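Local coordinates for protein myosin-17 (Arabidopsis thaliana, PDB 7KFL) that probably carries cargo along actin filaments as a plant class XI myosin, gripping that cargo through its globular tail domain, at residues Tyr167-Arg171 against Lys241-Ile246; Gln21-Tyr25 against Ala75-Ser79. All blocks are in the same frame, centred on the assembly; numbering follows the deposited sequence.

Contact 1: Tyr167-Arg171 against Lys241-Ile246; sequences YGMIR and KVFTQI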
loop_
_atom_site.group_PDB
_atom_site.type_symbol
_atom_site.label_atom_id
_atom_site.label_comp_id
_atom_site.label_asym_id
_atom_site.label_seq_id
_atom_site.Cartn_x
_atom_site.Cartn_y
_atom_site.Cartn_z
ATOM N N TYR A 167 5.066 2.980 -6.968
ATOM C CA TYR A 167 4.432 2.293 -5.811
ATOM C C TYR A 167 3.477 3.260 -5.101
ATOM O O TYR A 167 2.322 2.882 -4.833
ATOM C CB TYR A 167 5.480 1.788 -4.818
ATOM C CG TYR A 167 4.907 1.319 -3.505
ATOM C CD1 TYR A 167 4.689 2.203 -2.460
ATOM C CD2 TYR A 167 4.567 -0.009 -3.308
ATOM C CE1 TYR A 167 4.158 1.778 -1.252
ATOM C CE2 TYR A 167 4.041 -0.451 -2.104
ATOM C CZ TYR A 167 3.831 0.446 -1.073
ATOM O OH TYR A 167 3.303 0.009 0.106
ATOM N N GLY A 168 3.968 4.463 -4.793
ATOM C CA GLY A 168 3.215 5.525 -4.101
ATOM C C GLY A 168 1.970 5.937 -4.866
ATOM O O GLY A 168 0.939 6.163 -4.213
ATOM N N MET A 169 2.057 6.026 -6.198
ATOM C CA MET A 169 0.962 6.515 -7.086
ATOM C C MET A 169 -0.140 5.454 -7.203
ATOM O O MET A 169 -1.324 5.840 -7.158
ATOM C CB MET A 169 1.494 6.870 -8.478
ATOM C CG MET A 169 2.139 8.241 -8.527
ATOM S SD MET A 169 3.333 8.405 -9.873
ATOM C CE MET A 169 2.245 8.830 -11.232
ATOM N N ILE A 170 0.230 4.178 -7.353
ATOM C CA ILE A 170 -0.727 3.030 -7.362
ATOM C C ILE A 170 -1.516 3.061 -6.046
ATOM O O ILE A 170 -2.763 3.105 -6.102
ATOM C CB ILE A 170 -0.000 1.683 -7.579
ATOM C CG1 ILE A 170 0.533 1.557 -9.009
ATOM C CG2 ILE A 170 -0.900 0.509 -7.219
ATOM C CD1 ILE A 170 1.488 0.397 -9.221
ATOM N N ARG A 171 -0.807 3.055 -4.915
ATOM C CA ARG A 171 -1.391 3.061 -3.546
ATOM C C ARG A 171 -2.313 4.275 -3.378
ATOM O O ARG A 171 -3.454 4.086 -2.926
ATOM C CB ARG A 171 -0.277 3.072 -2.493
ATOM C CG ARG A 171 -0.762 3.242 -1.060
ATOM C CD ARG A 171 0.371 3.644 -0.138
ATOM N NE ARG A 171 0.864 4.982 -0.442
ATOM C CZ ARG A 171 1.987 5.509 0.031
ATOM N NH1 ARG A 171 2.765 4.818 0.849
ATOM N NH2 ARG A 171 2.331 6.735 -0.322
ATOM N N LYS A 241 2.637 -5.129 0.608
ATOM C CA LYS A 241 2.873 -3.783 1.198
ATOM C C LYS A 241 1.683 -2.876 0.872
ATOM O O LYS A 241 1.092 -2.334 1.820
ATOM C CB LYS A 241 4.167 -3.146 0.682
ATOM C CG LYS A 241 5.455 -3.912 0.965
ATOM C CD LYS A 241 5.517 -4.588 2.319
ATOM C CE LYS A 241 6.856 -5.250 2.565
ATOM N NZ LYS A 241 7.007 -5.709 3.966
ATOM N N VAL A 242 1.337 -2.749 -0.415
ATOM C CA VAL A 242 0.291 -1.808 -0.923
ATOM C C VAL A 242 -0.980 -1.991 -0.087
ATOM O O VAL A 242 -1.456 -0.998 0.495
ATOM C CB VAL A 242 -0.007 -2.007 -2.424
ATOM C CG1 VAL A 242 -1.123 -1.090 -2.904
ATOM C CG2 VAL A 242 1.225 -1.807 -3.290
ATOM N N PHE A 243 -1.500 -3.219 -0.024
ATOM C CA PHE A 243 -2.818 -3.534 0.590
ATOM C C PHE A 243 -2.738 -3.363 2.112
ATOM O O PHE A 243 -3.720 -2.851 2.689
ATOM C CB PHE A 243 -3.306 -4.914 0.139
ATOM C CG PHE A 243 -3.821 -4.924 -1.278
ATOM C CD1 PHE A 243 -4.951 -4.194 -1.619
ATOM C CD2 PHE A 243 -3.171 -5.638 -2.273
ATOM C CE1 PHE A 243 -5.423 -4.181 -2.922
ATOM C CE2 PHE A 243 -3.647 -5.626 -3.575
ATOM C CZ PHE A 243 -4.772 -4.900 -3.896
ATOM N N THR A 244 -1.611 -3.739 2.730
ATOM C CA THR A 244 -1.342 -3.533 4.181
ATOM C C THR A 244 -1.409 -2.032 4.493
ATOM O O THR A 244 -2.050 -1.671 5.491
ATOM C CB THR A 244 -0.001 -4.142 4.609
ATOM O OG1 THR A 244 -0.019 -5.533 4.285
ATOM C CG2 THR A 244 0.277 -3.978 6.086
ATOM N N GLN A 245 -0.789 -1.197 3.655
ATOM C CA GLN A 245 -0.792 0.287 3.796
ATOM C C GLN A 245 -2.199 0.840 3.523
ATOM O O GLN A 245 -2.544 1.874 4.121
ATOM C CB GLN A 245 0.248 0.924 2.870
ATOM C CG GLN A 245 1.684 0.680 3.315
ATOM C CD GLN A 245 2.654 1.702 2.772
ATOM O OE1 GLN A 245 2.499 2.213 1.663
ATOM N NE2 GLN A 245 3.678 2.005 3.554
ATOM N N ILE A 246 -2.979 0.185 2.658
ATOM C CA ILE A 246 -4.359 0.618 2.279
ATOM C C ILE A 246 -5.338 0.261 3.406
ATOM O O ILE A 246 -6.236 1.079 3.681
ATOM C CB ILE A 246 -4.771 0.008 0.925
ATOM C CG1 ILE A 246 -4.007 0.656 -0.232
ATOM C CG2 ILE A 246 -6.277 0.093 0.715
ATOM C CD1 ILE A 246 -4.516 2.027 -0.617
#

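Contact 2: Gln21-Tyr25 against Ala75-Ser79; sequences QNLGY and AYWLS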
loop_
_atom_site.group_PDB
_atom_site.type_symbol
_atom_site.label_atom_id
_atom_site.label_comp_id
_atom_site.label_asym_id
_atom_site.label_seq_id
_atom_site.Cartn_x
_atom_site.Cartn_y
_atom_site.Cartn_z
ATOM N N GLN A 21 6.869 0.850 -26.307
ATOM C CA GLN A 21 5.795 -0.112 -26.669
ATOM C C GLN A 21 5.553 -1.079 -25.504
ATOM O O GLN A 21 6.454 -1.225 -24.652
ATOM C CB GLN A 21 6.184 -0.921 -27.905
ATOM C CG GLN A 21 6.393 -0.084 -29.158
ATOM C CD GLN A 21 7.070 -0.877 -30.250
ATOM O OE1 GLN A 21 7.194 -2.098 -30.172
ATOM N NE2 GLN A 21 7.515 -0.181 -31.284
ATOM N N ASN A 22 4.386 -1.730 -25.488
ATOM C CA ASN A 22 4.065 -2.827 -24.539
ATOM C C ASN A 22 4.805 -4.091 -24.993
ATOM O O ASN A 22 4.377 -4.701 -25.992
ATOM C CB ASN A 22 2.557 -3.064 -24.428
ATOM C CG ASN A 22 2.195 -4.178 -23.466
ATOM O OD1 ASN A 22 3.056 -4.727 -22.779
ATOM N ND2 ASN A 22 0.919 -4.519 -23.407
ATOM N N LEU A 23 5.876 -4.462 -24.286
ATOM C CA LEU A 23 6.648 -5.707 -24.542
ATOM C C LEU A 23 6.077 -6.853 -23.698
ATOM O O LEU A 23 6.600 -7.976 -23.814
ATOM C CB LEU A 23 8.129 -5.464 -24.228
ATOM C CG LEU A 23 8.801 -4.347 -25.028
ATOM C CD1 LEU A 23 10.309 -4.368 -24.821
ATOM C CD2 LEU A 23 8.474 -4.449 -26.512
ATOM N N GLY A 24 5.043 -6.581 -22.892
ATOM C CA GLY A 24 4.329 -7.593 -22.093
ATOM C C GLY A 24 5.281 -8.411 -21.238
ATOM O O GLY A 24 6.230 -7.824 -20.687
ATOM N N TYR A 25 5.042 -9.720 -21.136
ATOM C CA TYR A 25 5.740 -10.645 -20.203
ATOM C C TYR A 25 6.061 -11.953 -20.929
ATOM O O TYR A 25 5.356 -12.296 -21.895
ATOM C CB TYR A 25 4.888 -10.861 -18.949
ATOM C CG TYR A 25 4.580 -9.578 -18.220
ATOM C CD1 TYR A 25 3.490 -8.796 -18.570
ATOM C CD2 TYR A 25 5.419 -9.110 -17.222
ATOM C CE1 TYR A 25 3.229 -7.595 -17.931
ATOM C CE2 TYR A 25 5.171 -7.914 -16.571
ATOM C CZ TYR A 25 4.073 -7.153 -16.927
ATOM O OH TYR A 25 3.829 -5.977 -16.284
ATOM N N ALA A 75 1.291 -0.112 -13.061
ATOM C CA ALA A 75 1.405 -1.546 -12.698
ATOM C C ALA A 75 2.494 -2.201 -13.556
ATOM O O ALA A 75 3.290 -2.998 -13.009
ATOM C CB ALA A 75 0.070 -2.231 -12.871
ATOM N N TYR A 76 2.529 -1.851 -14.847
ATOM C CA TYR A 76 3.519 -2.329 -15.847
ATOM C C TYR A 76 4.931 -1.933 -15.405
ATOM O O TYR A 76 5.810 -2.813 -15.326
ATOM C CB TYR A 76 3.206 -1.761 -17.235
ATOM C CG TYR A 76 4.137 -2.235 -18.322
ATOM C CD1 TYR A 76 4.053 -3.526 -18.820
ATOM C CD2 TYR A 76 5.110 -1.400 -18.849
ATOM C CE1 TYR A 76 4.909 -3.976 -19.815
ATOM C CE2 TYR A 76 5.974 -1.834 -19.843
ATOM C CZ TYR A 76 5.873 -3.126 -20.328
ATOM O OH TYR A 76 6.721 -3.561 -21.306
ATOM N N TRP A 77 5.132 -0.644 -15.114
ATOM C CA TRP A 77 6.465 -0.059 -14.799
ATOM C C TRP A 77 6.874 -0.363 -13.353
ATOM O O TRP A 77 8.082 -0.283 -13.070
ATOM C CB TRP A 77 6.495 1.443 -15.112
ATOM C CG TRP A 77 6.758 1.710 -16.559
ATOM C CD1 TRP A 77 5.965 2.388 -17.438
ATOM C CD2 TRP A 77 7.891 1.251 -17.315
ATOM N NE1 TRP A 77 6.537 2.404 -18.681
ATOM C CE2 TRP A 77 7.719 1.712 -18.637
ATOM C CE3 TRP A 77 9.035 0.507 -17.002
ATOM C CZ2 TRP A 77 8.651 1.451 -19.639
ATOM C CZ3 TRP A 77 9.958 0.252 -17.993
ATOM C CH2 TRP A 77 9.766 0.719 -19.292
ATOM N N LEU A 78 5.929 -0.712 -12.478
ATOM C CA LEU A 78 6.254 -1.240 -11.126
ATOM C C LEU A 78 6.955 -2.594 -11.281
ATOM O O LEU A 78 8.059 -2.757 -10.725
ATOM C CB LEU A 78 4.983 -1.380 -10.285
ATOM C CG LEU A 78 5.213 -1.917 -8.873
ATOM C CD1 LEU A 78 5.673 -0.807 -7.945
ATOM C CD2 LEU A 78 3.963 -2.588 -8.329
ATOM N N SER A 79 6.333 -3.519 -12.020
ATOM C CA SER A 79 6.834 -4.899 -12.256
ATOM C C SER A 79 8.200 -4.856 -12.952
ATOM O O SER A 79 9.085 -5.642 -12.559
ATOM C CB SER A 79 5.844 -5.708 -13.045
ATOM O OG SER A 79 6.186 -7.087 -13.014
HETATM O O HOH W 1 8.101 -1.527 -22.559
HETATM O O HOH W 2 7.711 -5.750 -20.321
#

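Contact 1: Tyr167-Arg171 against Lys241-Ile246
Arg171 and Val242 are the nearest CA pair, 5.8 Å apart, between 167-171, on helix 150-186, and 241-246, on helix 236-260. The N-to-C directions of these short segments diverge by 48°, a crossing angle of -48°, and their axes approach to 10.3 Å. Side chains therefore do most of the bridging. Tyr167 reaches over from one helix with its CG anti to the backbone N (chi1 169°), which carries the ring past Val242. Val242 CG2 meets the ring obliquely, 3.3 Å from Tyr167 CE2, while Lys241 CB lies 3.3 Å from Tyr167 OH before the rest of the lysine turns away. On the far side of Val242, Ile246 extends CD1 to 3.3 Å from the carbonyl O of Arg171.

The polar centre is Gln245 OE1. Arg171 bends at its third torsion, bringing NH1 to 2.7 Å from Gln245 OE1 along a nearly straight bond (165°). OE1 sits close to the guanidinium plane, whereas the nitrogen is tilted out of the amide's carbonyl plane. Tyr167 OH, 2.8 Å from Gln245 OE1, adds a weak second bond, with this oxygen at the edge of its ring. The amide's other end, NE2, donates to Ser383 O in the C-terminal stretch, where Pro385 and Phe386 also pack on Tyr167. Two donors on OE1 and an acceptor for NE2 define which way the amide faces, and the arginine charge probably polarises its carbonyl. These buried polar bonds inside an otherwise apolar interface join the two helices to the C-terminal tail at the heart of the globular tail domain.

Contact 2: Gln21-Tyr25 against Ala75-Ser79
Tyr76 reaches from helix 71-89 against the loop that follows helix 4-20 and holds an Asx turn, Asn22-Gly24. The turn is closed by Asn22 OD1, which accepts from Gly24 N at 2.7 Å; the nitrogen lies above the carbonyl plane rather than on a lone pair. Holding CG anti to its own backbone N is what swings the asparagine carbonyl toward that NH. Gly24 then continues the chain with a positive phi.

With CG of Tyr76 anti to N (chi1 -178°) the side chain leans outward and along the helix, and its hydroxyl ends up among the loop's backbone groups. Leu23 N donates to Tyr76 OH at 3.2 Å, with an N-H...O angle of 150°. Two waters complete the setting. Tyr76 OH donates to the first, 2.8 Å away and near the plane of the ring, and that water in turn donates a hydrogen bond to Gln21 O. The second water donates both to Tyr76 OH and to Gly24 O, each at 2.6 Å. One hydroxyl thus gives one hydrogen bond and receives two, linking three backbone groups of the loop to the helix, Leu23 N directly and Gln21 O and Gly24 O through water. Asn22 OD1 also lies 3.6 Å from Tyr76 CE1, its amide turned steeply against the ring.

Tyr25, at the start of the short strand 25-26, lies beside Tyr76. The two side chains run alongside with their ends pointing opposite ways, ring planes 75° apart in an oblique pairing. Beyond them, Asn232 accepts from Tyr25 OH through OD1 and from Ser79 OG through its backbone O. Ser79 OG is 3.8 Å from Tyr25 CE2, and Tyr25 OH itself rests 3.5 Å from Tyr76 CD1.

Contact 1 lies at the centre of the chain, whereas contact 2, where a loop with exposed residues meets a helix, has its centre about 20 Å from the centre of the chain. Helix 71-89 connects them: one part of it receives loop 21-25, and Ala75 and Leu78 pack against Tyr167 and Ile170 of helix 150-186, with Ile170 CD1 3.9 Å from Ala75 N. In each a tyrosine hydroxyl spans the interface, but its surroundings differ. In the buried helix pair it bonds weakly to a glutamine carbonyl that an arginine also holds; in the outer contact it bonds a backbone NH directly and further carbonyls through water.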